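Side-chain contacts in regulatory protein SdiA (Escherichia coli, PDB 4LFU), which acts as a LuxR-type quorum-sensing receptor and transcription factor, activating cell-division genes and responding to acyl-homoserine lactone autoinducers made by other bacteria: residues A[7-12]-A[154-159]; A[46-49]-A[55-58]. One frame throughout, in Å; residues are numbered along the deposited sequence.

Interaction 1. Residues A[7-12]-A[154-159]; sequences FSWRRT and MQLLVR
The indole of Trp-9 meets Leu-157 at its edge, where CH2 lies 4.1 Å from Leu-157 CG near the ring plane, while Leu-156 CD1 approaches obliquely, 3.7 Å from CZ3. Trp-9 also makes a cation-pi contact with Lys-153. These residues join helices 6-19 and 147-167, which run side by side in the autoinducer-binding domain, an alpha/beta/alpha sandwich. The axes of the two short segments are nearly parallel, 5° apart, and 11.0 Å from each other, a spacing bridged by side chains.

With CG anti to the backbone N (chi1 -176°), Trp-9 extends its six-membered ring toward the other helix, and Leu-156 reaches back from the opposite direction. The side chains of Leu-157 and Trp-9 cross at about a right angle; Leu-157 also packs on Leu-133 and Phe-135 of the sheet, so helix 147-167 lies between the sheet and helix 6-19. The second subunit adjoins the same region: its Asp-148 forms a salt bridge with Arg-11, and its Gln-151 packs on Arg-10. Across the helix pair, Arg-10 contributes aliphatic carbon rather than charge, its CG lying 3.3 Å from Leu-156 CD1, tight for carbon against carbon and doubtful in its exact closeness.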
loop_
_atom_site.group_PDB
_atom_site.type_symbol
_atom_site.label_atom_id
_atom_site.label_comp_id
_atom_site.label_asym_id
_atom_site.label_seq_id
_atom_site.Cartn_x
_atom_site.Cartn_y
_atom_site.Cartn_z
ATOM N N PHE A 7 -9.093 2.222 -23.474
ATOM C CA PHE A 7 -10.321 1.850 -22.762
ATOM C C PHE A 7 -10.781 0.421 -23.064
ATOM O O PHE A 7 -11.254 -0.278 -22.169
ATOM C CB PHE A 7 -11.452 2.842 -23.083
ATOM C CG PHE A 7 -11.353 4.166 -22.355
ATOM C CD1 PHE A 7 -10.175 4.564 -21.726
ATOM C CD2 PHE A 7 -12.439 5.030 -22.334
ATOM C CE1 PHE A 7 -10.087 5.796 -21.060
ATOM C CE2 PHE A 7 -12.366 6.271 -21.676
ATOM C CZ PHE A 7 -11.180 6.654 -21.039
ATOM N N SER A 8 -10.646 -0.016 -24.318
ATOM C CA SER A 8 -11.038 -1.383 -24.688
ATOM C C SER A 8 -9.981 -2.400 -24.282
ATOM O O SER A 8 -10.312 -3.465 -23.743
ATOM C CB SER A 8 -11.388 -1.507 -26.180
ATOM O OG SER A 8 -10.269 -1.254 -27.018
ATOM N N TRP A 9 -8.713 -2.068 -24.529
ATOM C CA TRP A 9 -7.597 -2.877 -24.042
ATOM C C TRP A 9 -7.783 -3.183 -22.560
ATOM O O TRP A 9 -7.771 -4.351 -22.157
ATOM C CB TRP A 9 -6.242 -2.182 -24.294
ATOM C CG TRP A 9 -5.065 -3.061 -23.879
ATOM C CD1 TRP A 9 -4.446 -4.015 -24.640
ATOM C CD2 TRP A 9 -4.407 -3.077 -22.601
ATOM N NE1 TRP A 9 -3.443 -4.615 -23.922
ATOM C CE2 TRP A 9 -3.394 -4.059 -22.668
ATOM C CE3 TRP A 9 -4.567 -2.350 -21.417
ATOM C CZ2 TRP A 9 -2.542 -4.343 -21.579
ATOM C CZ3 TRP A 9 -3.716 -2.632 -20.330
ATOM C CH2 TRP A 9 -2.725 -3.626 -20.421
ATOM N N ARG A 10 -7.988 -2.134 -21.765
ATOM C CA ARG A 10 -8.164 -2.260 -20.312
ATOM C C ARG A 10 -9.345 -3.153 -19.933
ATOM O O ARG A 10 -9.244 -3.956 -19.009
ATOM C CB ARG A 10 -8.293 -0.871 -19.659
ATOM C CG ARG A 10 -8.397 -0.880 -18.123
ATOM C CD ARG A 10 -8.534 0.529 -17.532
ATOM N NE ARG A 10 -9.882 0.761 -17.005
ATOM C CZ ARG A 10 -10.236 0.583 -15.733
ATOM N NH1 ARG A 10 -9.349 0.176 -14.832
ATOM N NH2 ARG A 10 -11.482 0.813 -15.359
ATOM N N ARG A 11 -10.456 -2.997 -20.654
ATOM C CA ARG A 11 -11.685 -3.765 -20.425
ATOM C C ARG A 11 -11.446 -5.282 -20.613
ATOM O O ARG A 11 -11.825 -6.098 -19.760
ATOM C CB ARG A 11 -12.805 -3.235 -21.351
ATOM C CG ARG A 11 -14.197 -3.156 -20.733
ATOM C CD ARG A 11 -15.070 -1.991 -21.326
ATOM N NE ARG A 11 -14.923 -1.796 -22.777
ATOM C CZ ARG A 11 -14.567 -0.651 -23.367
ATOM N NH1 ARG A 11 -14.338 0.446 -22.645
ATOM N NH2 ARG A 11 -14.444 -0.596 -24.694
ATOM N N THR A 12 -10.787 -5.640 -21.716
ATOM C CA THR A 12 -10.387 -7.029 -21.997
ATOM C C THR A 12 -9.434 -7.626 -20.947
ATOM O O THR A 12 -9.582 -8.787 -20.550
ATOM C CB THR A 12 -9.696 -7.137 -23.378
ATOM O OG1 THR A 12 -10.388 -6.323 -24.330
ATOM C CG2 THR A 12 -9.646 -8.587 -23.852
ATOM N N MET A 154 1.334 -1.176 -18.153
ATOM C CA MET A 154 2.072 -1.917 -17.148
ATOM C C MET A 154 1.497 -1.676 -15.752
ATOM O O MET A 154 1.669 -2.503 -14.855
ATOM C CB MET A 154 3.553 -1.567 -17.199
ATOM C CG MET A 154 4.314 -2.137 -18.428
ATOM S SD MET A 154 6.049 -1.713 -18.184
ATOM C CE MET A 154 6.487 -3.048 -17.040
ATOM N N GLN A 155 0.821 -0.540 -15.570
ATOM C CA GLN A 155 0.131 -0.267 -14.319
ATOM C C GLN A 155 -0.892 -1.332 -14.051
ATOM O O GLN A 155 -0.927 -1.864 -12.954
ATOM C CB GLN A 155 -0.560 1.090 -14.319
ATOM C CG GLN A 155 0.198 2.175 -13.648
ATOM C CD GLN A 155 -0.557 3.484 -13.688
ATOM O OE1 GLN A 155 -1.690 3.567 -13.211
ATOM N NE2 GLN A 155 0.061 4.517 -14.271
ATOM N N LEU A 156 -1.698 -1.639 -15.068
ATOM C CA LEU A 156 -2.734 -2.691 -14.993
ATOM C C LEU A 156 -2.163 -4.101 -14.874
ATOM O O LEU A 156 -2.634 -4.888 -14.047
ATOM C CB LEU A 156 -3.715 -2.587 -16.186
ATOM C CG LEU A 156 -4.949 -3.497 -16.330
ATOM C CD1 LEU A 156 -5.913 -2.916 -17.374
ATOM C CD2 LEU A 156 -4.596 -4.975 -16.699
ATOM N N LEU A 157 -1.147 -4.408 -15.689
ATOM C CA LEU A 157 -0.509 -5.744 -15.720
ATOM C C LEU A 157 0.101 -6.160 -14.415
ATOM O O LEU A 157 -0.054 -7.296 -14.011
ATOM C CB LEU A 157 0.568 -5.831 -16.813
ATOM C CG LEU A 157 0.027 -5.788 -18.245
ATOM C CD1 LEU A 157 1.181 -5.638 -19.249
ATOM C CD2 LEU A 157 -0.778 -7.022 -18.540
ATOM N N VAL A 158 0.803 -5.242 -13.755
ATOM C CA VAL A 158 1.403 -5.566 -12.462
ATOM C C VAL A 158 0.325 -5.754 -11.393
ATOM O O VAL A 158 0.450 -6.656 -10.563
ATOM C CB VAL A 158 2.543 -4.562 -12.023
ATOM C CG1 VAL A 158 2.017 -3.180 -11.733
ATOM C CG2 VAL A 158 3.327 -5.100 -10.813
ATOM N N ARG A 159 -0.725 -4.934 -11.425
ATOM C CA ARG A 159 -1.780 -5.011 -10.421
ATOM C C ARG A 159 -2.580 -6.281 -10.570
ATOM O O ARG A 159 -2.711 -7.052 -9.631
ATOM C CB ARG A 159 -2.720 -3.803 -10.510
ATOM C CG ARG A 159 -3.663 -3.687 -9.325
ATOM C CD ARG A 159 -4.875 -2.850 -9.671
ATOM N NE ARG A 159 -5.691 -2.566 -8.489
ATOM C CZ ARG A 159 -6.642 -3.363 -8.005
ATOM N NH1 ARG A 159 -6.922 -4.523 -8.590
ATOM N NH2 ARG A 159 -7.319 -2.999 -6.923
#

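Interaction 2. Residues A[46-49]-A[55-58]; sequences VRHP and PKVA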
loop_
_atom_site.group_PDB
_atom_site.type_symbol
_atom_site.label_atom_id
_atom_site.label_comp_id
_atom_site.label_asym_id
_atom_site.label_seq_id
_atom_site.Cartn_x
_atom_site.Cartn_y
_atom_site.Cartn_z
ATOM N N VAL A 46 8.580 -10.265 -5.906
ATOM C CA VAL A 46 7.778 -9.797 -4.786
ATOM C C VAL A 46 8.661 -9.783 -3.559
ATOM O O VAL A 46 9.111 -10.848 -3.130
ATOM C CB VAL A 46 6.505 -10.715 -4.586
ATOM C CG1 VAL A 46 5.660 -10.243 -3.426
ATOM C CG2 VAL A 46 5.657 -10.756 -5.872
ATOM N N ARG A 47 8.933 -8.583 -3.036
ATOM C CA ARG A 47 9.608 -8.400 -1.752
ATOM C C ARG A 47 8.542 -8.412 -0.650
ATOM O O ARG A 47 7.741 -7.485 -0.529
ATOM C CB ARG A 47 10.444 -7.066 -1.663
ATOM C CG ARG A 47 11.101 -6.552 -2.983
ATOM C CD ARG A 47 12.206 -5.420 -2.793
ATOM N NE ARG A 47 13.385 -6.011 -2.154
ATOM C CZ ARG A 47 14.661 -5.762 -2.448
ATOM N NH1 ARG A 47 15.000 -4.892 -3.395
ATOM N NH2 ARG A 47 15.612 -6.403 -1.774
ATOM N N HIS A 48 8.536 -9.488 0.126
ATOM C CA HIS A 48 7.605 -9.653 1.229
ATOM C C HIS A 48 7.948 -8.730 2.405
ATOM O O HIS A 48 9.118 -8.405 2.621
ATOM C CB HIS A 48 7.576 -11.113 1.669
ATOM C CG HIS A 48 6.888 -12.013 0.690
ATOM N ND1 HIS A 48 7.334 -12.184 -0.607
ATOM C CD2 HIS A 48 5.794 -12.801 0.818
ATOM C CE1 HIS A 48 6.541 -13.034 -1.234
ATOM N NE2 HIS A 48 5.601 -13.425 -0.392
ATOM N N PRO A 49 6.925 -8.291 3.160
ATOM C CA PRO A 49 7.173 -7.411 4.293
ATOM C C PRO A 49 7.912 -8.125 5.438
ATOM O O PRO A 49 8.538 -7.467 6.258
ATOM C CB PRO A 49 5.767 -7.018 4.729
ATOM C CG PRO A 49 4.955 -8.194 4.393
ATOM C CD PRO A 49 5.494 -8.608 3.031
ATOM N N PRO A 55 14.150 -10.061 4.416
ATOM C CA PRO A 55 12.843 -10.209 3.781
ATOM C C PRO A 55 12.900 -11.170 2.603
ATOM O O PRO A 55 13.833 -11.128 1.799
ATOM C CB PRO A 55 12.473 -8.775 3.344
ATOM C CG PRO A 55 13.348 -7.890 4.167
ATOM C CD PRO A 55 14.626 -8.671 4.368
ATOM N N LYS A 56 11.922 -12.059 2.559
ATOM C CA LYS A 56 11.768 -12.990 1.479
ATOM C C LYS A 56 11.518 -12.244 0.154
ATOM O O LYS A 56 10.716 -11.303 0.104
ATOM C CB LYS A 56 10.602 -13.915 1.801
ATOM C CG LYS A 56 10.348 -14.985 0.765
ATOM C CD LYS A 56 8.869 -15.340 0.668
ATOM C CE LYS A 56 8.468 -16.412 1.650
ATOM N NZ LYS A 56 7.226 -17.105 1.164
ATOM N N VAL A 57 12.237 -12.665 -0.890
ATOM C CA VAL A 57 11.984 -12.241 -2.260
ATOM C C VAL A 57 11.582 -13.443 -3.111
ATOM O O VAL A 57 12.325 -14.401 -3.238
ATOM C CB VAL A 57 13.204 -11.547 -2.888
ATOM C CG1 VAL A 57 12.921 -11.172 -4.354
ATOM C CG2 VAL A 57 13.574 -10.316 -2.078
ATOM N N ALA A 58 10.386 -13.405 -3.688
ATOM C CA ALA A 58 9.922 -14.520 -4.468
ATOM C C ALA A 58 9.742 -14.021 -5.888
ATOM O O ALA A 58 9.403 -12.864 -6.100
ATOM C CB ALA A 58 8.641 -15.068 -3.890
#
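Lys-56 sets its CD methylene over one face of the His-48 imidazole: CD stands 3.7 Å from the ring centroid and only 7° off the ring normal, a CH-pi contact centred on the ring. The pair sits where strands 41-47 and 57-61 open into the loop of a beta hairpin at one margin of the antiparallel sheet. The two side chains run alongside each other in the same direction, and bends at chi2 (-148°) and chi3 (-87°) bring the lysine methylene over the imidazole. Ala-58 adds its methyl obliquely, with CB 3.9 Å from His-48 CE1. Lys-56 NZ ends near His-48 NE2 without contact; a positive charge there would probably disfavour protonation of the imidazole.

Backbone bonds position this group. His-48 N donates to Lys-56 O over 2.8 Å, holding the two residues level beyond the regular strand pairing. Further in, Val-46 and Ala-58 form an antiparallel hydrogen-bonded pair, joined by Val-46 N to Ala-58 O at 2.7 Å and Ala-58 N to Val-46 O at 2.9 Å. Val-46 O also takes a weak bond from His-48 ND1, which may help to set the ring's rotation, and a CA-H...O contact from Val-57.

Arg-47 and Val-57, a non-hydrogen-bonded pair, turn their side chains to the other face of the sheet from Val-46 and Ala-58. On that face Arg-47 NH1 is hydrogen-bonded to Leu-83 O, and a tetraethylene glycol, probably from the crystallisation liquor, lies about 5 Å from the Val-57 side chain. On the opposite face Val-46 packs on Ala-129 and Val-173, and Ala-58 on Ile-172. Toward the hairpin loop, Pro-55 rests its CB 3.5 Å from His-48 O.

Overall arrangement
Both contacts belong to the autoinducer-binding domain, but they hold different elements and do not touch: their centres are 25 Å apart and their nearest atoms about 8 Å. Interaction 1 brings together helices distant in sequence; interaction 2 closes a local hairpin, with five residues between its segments. The helix pair is mostly buried and held by apolar packing, whereas the hairpin depends on backbone hydrogen bonds and grades from buried Val-46 and His-48 to exposed Pro-55 and Lys-56. Their surroundings differ likewise: residues 7-12 and 154-159 adjoin the second subunit, while 46-49 and 55-58 meet only their own chain within the assembly.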